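Local coordinates for tyrosine-protein kinase receptor torso (Bombyx mori, PDB 5AOQ) that is a probable receptor tyrosine kinase whose extracellular part binds prothoracicotropic hormone, stimulating MAPK signalling, and which is involved in initiating metamorphosis, probably by inducing ecdysone production, at residues P17-L22 / I86-D91. Numbering follows the deposited sequence.
Sequences PPAPGL and ILMEHD
A turn at chi2 (-65°) bends the side chain of M88, and chi3 near anti (150°) then carries its methyl onward along the backbone of P17-A19. This is a worked example of how a flexible thioether can pack along an extended backbone by van der Waals contact, with no hydrogen bond between segments 17-22 and 86-91. The side chain meets the backbone in order: M88 SD lies 3.5 Å from P17 O and 3.8 Å from P18 CA, while M88 CE reaches to 3.4 Å from A19 N. M88 thus runs alongside main chain more than it meets side chains, its CE only grazing CB of A19 at 4.4 Å. Two residues earlier on the strand, pointing the same way, I86 holds CD1 anti to CA (chi2 172°), and this CD1 meets CB at the side of the P18 ring, also at 4.4 Å. An alanine in place of M88 would lose CG, SD and CE, and with them would probably go most of the packing beneath the P17-A19 backbone. Beyond this patch, H90 ND1 donates to D91 OD1 (3.3 Å) from above the carboxylate plane, within the loop that follows the strand. A19 sits at the N-cap position of the short helix 20-23, its O accepting from L22 N; L23 touches P18, I86 and M88. Strand 83-88 of the first fibronectin type III domain pairs with 118-124, whose W121 packs against P18, I86 and M88. From strand 134-140, W134 adds contacts to P18 and I86, so the N-terminal segment lies across one face of this four-stranded antiparallel sheet.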
ATOM      1  N   PRO A  17     -19.342  25.094 -11.946  1.00 18.03           N
ATOM      2  CA  PRO A  17     -18.172  25.965 -11.784  1.00 17.53           C
ATOM      3  C   PRO A  17     -17.238  25.516 -10.659  1.00 17.34           C
ATOM      4  O   PRO A  17     -17.685  24.816  -9.751  1.00 17.40           O
ATOM      5  CB  PRO A  17     -18.788  27.332 -11.452  1.00 16.93           C
ATOM      6  CG  PRO A  17     -20.219  27.236 -11.851  1.00 17.22           C
ATOM      7  CD  PRO A  17     -20.598  25.809 -11.661  1.00 17.78           C
ATOM      8  N   PRO A  18     -15.955  25.913 -10.720  1.00 17.16           N
ATOM      9  CA  PRO A  18     -14.983  25.550  -9.682  1.00 17.02           C
ATOM     10  C   PRO A  18     -15.371  26.051  -8.295  1.00 16.50           C
ATOM     11  O   PRO A  18     -15.983  27.110  -8.173  1.00 16.08           O
ATOM     12  CB  PRO A  18     -13.692  26.226 -10.156  1.00 16.92           C
ATOM     13  CG  PRO A  18     -13.865  26.411 -11.610  1.00 17.25           C
ATOM     14  CD  PRO A  18     -15.322  26.666 -11.816  1.00 17.18           C
ATOM     15  N   ALA A  19     -15.009  25.287  -7.269  1.00 16.57           N
ATOM     16  CA  ALA A  19     -15.298  25.644  -5.885  1.00 16.18           C
ATOM     17  C   ALA A  19     -13.987  25.902  -5.142  1.00 15.98           C
ATOM     18  O   ALA A  19     -13.306  24.957  -4.748  1.00 16.30           O
ATOM     19  CB  ALA A  19     -16.092  24.543  -5.206  1.00 16.51           C
ATOM     20  N   PRO A  20     -13.627  27.185  -4.948  1.00 15.50           N
ATOM     21  CA  PRO A  20     -12.359  27.507  -4.284  1.00 15.36           C
ATOM     22  C   PRO A  20     -12.319  27.042  -2.835  1.00 15.36           C
ATOM     23  O   PRO A  20     -11.251  26.679  -2.336  1.00 15.53           O
ATOM     24  CB  PRO A  20     -12.298  29.039  -4.361  1.00 14.85           C
ATOM     25  CG  PRO A  20     -13.251  29.418  -5.442  1.00 14.81           C
ATOM     26  CD  PRO A  20     -14.334  28.399  -5.392  1.00 15.11           C
ATOM     27  N   GLY A  21     -13.474  27.037  -2.179  1.00 15.24           N
ATOM     28  CA  GLY A  21     -13.563  26.636  -0.787  1.00 15.28           C
ATOM     29  C   GLY A  21     -13.141  25.195  -0.580  1.00 15.80           C
ATOM     30  O   GLY A  21     -12.766  24.802   0.526  1.00 15.92           O
ATOM     31  N   LEU A  22     -13.204  24.412  -1.653  1.00 16.16           N
ATOM     32  CA  LEU A  22     -12.804  23.011  -1.626  1.00 16.70           C
ATOM     33  C   LEU A  22     -11.488  22.816  -2.374  1.00 16.92           C
ATOM     34  O   LEU A  22     -10.600  22.104  -1.909  1.00 17.22           O
ATOM     35  CB  LEU A  22     -13.898  22.144  -2.237  1.00 17.06           C
ATOM     36  CG  LEU A  22     -15.261  22.251  -1.557  1.00 16.96           C
ATOM     37  CD1 LEU A  22     -16.313  21.575  -2.404  1.00 17.34           C
ATOM     38  CD2 LEU A  22     -15.230  21.645  -0.169  1.00 17.11           C
ATOM     39  N   ILE A  86      -9.256  19.550 -13.107  1.00 19.21           N
ATOM     40  CA  ILE A  86     -10.179  19.117 -12.060  1.00 18.08           C
ATOM     41  C   ILE A  86     -11.545  18.726 -12.617  1.00 17.82           C
ATOM     42  O   ILE A  86     -11.962  19.216 -13.670  1.00 18.23           O
ATOM     43  CB  ILE A  86     -10.379  20.220 -11.000  1.00 17.14           C
ATOM     44  CG1 ILE A  86     -10.937  21.485 -11.658  1.00 17.15           C
ATOM     45  CG2 ILE A  86      -9.065  20.512 -10.288  1.00 17.38           C
ATOM     46  CD1 ILE A  86     -11.343  22.565 -10.684  1.00 16.25           C
ATOM     47  N   LEU A  87     -12.232  17.846 -11.890  1.00 17.27           N
ATOM     48  CA  LEU A  87     -13.603  17.448 -12.205  1.00 16.99           C
ATOM     49  C   LEU A  87     -14.578  18.083 -11.220  1.00 15.84           C
ATOM     50  O   LEU A  87     -14.411  17.953 -10.006  1.00 15.31           O
ATOM     51  CB  LEU A  87     -13.754  15.923 -12.169  1.00 17.46           C
ATOM     52  CG  LEU A  87     -13.000  15.107 -13.221  1.00 18.68           C
ATOM     53  CD1 LEU A  87     -13.232  13.622 -12.991  1.00 19.17           C
ATOM     54  CD2 LEU A  87     -13.420  15.502 -14.630  1.00 19.19           C
ATOM     55  N   MET A  88     -15.592  18.762 -11.749  1.00 19.45           N
ATOM     56  CA  MET A  88     -16.522  19.527 -10.923  1.00 18.43           C
ATOM     57  C   MET A  88     -17.942  18.981 -10.938  1.00 18.13           C
ATOM     58  O   MET A  88     -18.513  18.720 -11.997  1.00 18.62           O
ATOM     59  CB  MET A  88     -16.537  20.986 -11.371  1.00 18.37           C
ATOM     60  CG  MET A  88     -15.484  21.827 -10.687  1.00 18.25           C
ATOM     61  SD  MET A  88     -15.794  21.939  -8.915  1.00 17.09           S
ATOM     62  CE  MET A  88     -14.126  22.118  -8.300  1.00 17.42           C
ATOM     63  N   GLU A  89     -18.495  18.839  -9.736  1.00 40.06           N
ATOM     64  CA  GLU A  89     -19.842  18.325  -9.516  1.00 40.11           C
ATOM     65  C   GLU A  89     -20.729  19.439  -8.947  1.00 40.79           C
ATOM     66  O   GLU A  89     -20.236  20.516  -8.615  1.00 41.23           O
ATOM     67  CB  GLU A  89     -19.769  17.109  -8.575  1.00 40.09           C
ATOM     68  CG  GLU A  89     -21.028  16.786  -7.779  1.00 40.48           C
ATOM     69  CD  GLU A  89     -20.857  15.580  -6.881  1.00 40.49           C
ATOM     70  OE1 GLU A  89     -19.726  15.057  -6.787  1.00 40.22           O
ATOM     71  OE2 GLU A  89     -21.858  15.149  -6.269  1.00 40.80           O
ATOM     72  N   HIS A  90     -22.034  19.189  -8.855  1.00 35.84           N
ATOM     73  CA  HIS A  90     -22.967  20.141  -8.255  1.00 36.52           C
ATOM     74  C   HIS A  90     -22.890  20.160  -6.729  1.00 37.17           C
ATOM     75  O   HIS A  90     -22.711  21.217  -6.121  1.00 37.79           O
ATOM     76  CB  HIS A  90     -24.400  19.819  -8.679  1.00 36.46           C
ATOM     77  CG  HIS A  90     -25.439  20.594  -7.930  1.00 37.18           C
ATOM     78  ND1 HIS A  90     -25.981  20.156  -6.740  1.00 37.66           N
ATOM     79  CD2 HIS A  90     -26.033  21.780  -8.199  1.00 37.54           C
ATOM     80  CE1 HIS A  90     -26.865  21.038  -6.311  1.00 38.29           C
ATOM     81  NE2 HIS A  90     -26.916  22.034  -7.177  1.00 38.22           N
ATOM     82  N   ASP A  91     -23.035  18.988  -6.120  1.00 40.57           N
ATOM     83  CA  ASP A  91     -23.081  18.867  -4.665  1.00 41.23           C
ATOM     84  C   ASP A  91     -21.814  19.416  -4.020  1.00 41.56           C
ATOM     85  O   ASP A  91     -21.885  20.247  -3.114  1.00 42.33           O
ATOM     86  CB  ASP A  91     -23.282  17.406  -4.257  1.00 41.02           C
ATOM     87  CG  ASP A  91     -24.557  16.810  -4.827  1.00 40.80           C
ATOM     88  OD1 ASP A  91     -25.586  17.518  -4.859  1.00 41.18           O
ATOM     89  OD2 ASP A  91     -24.528  15.633  -5.245  1.00 40.28           O
TER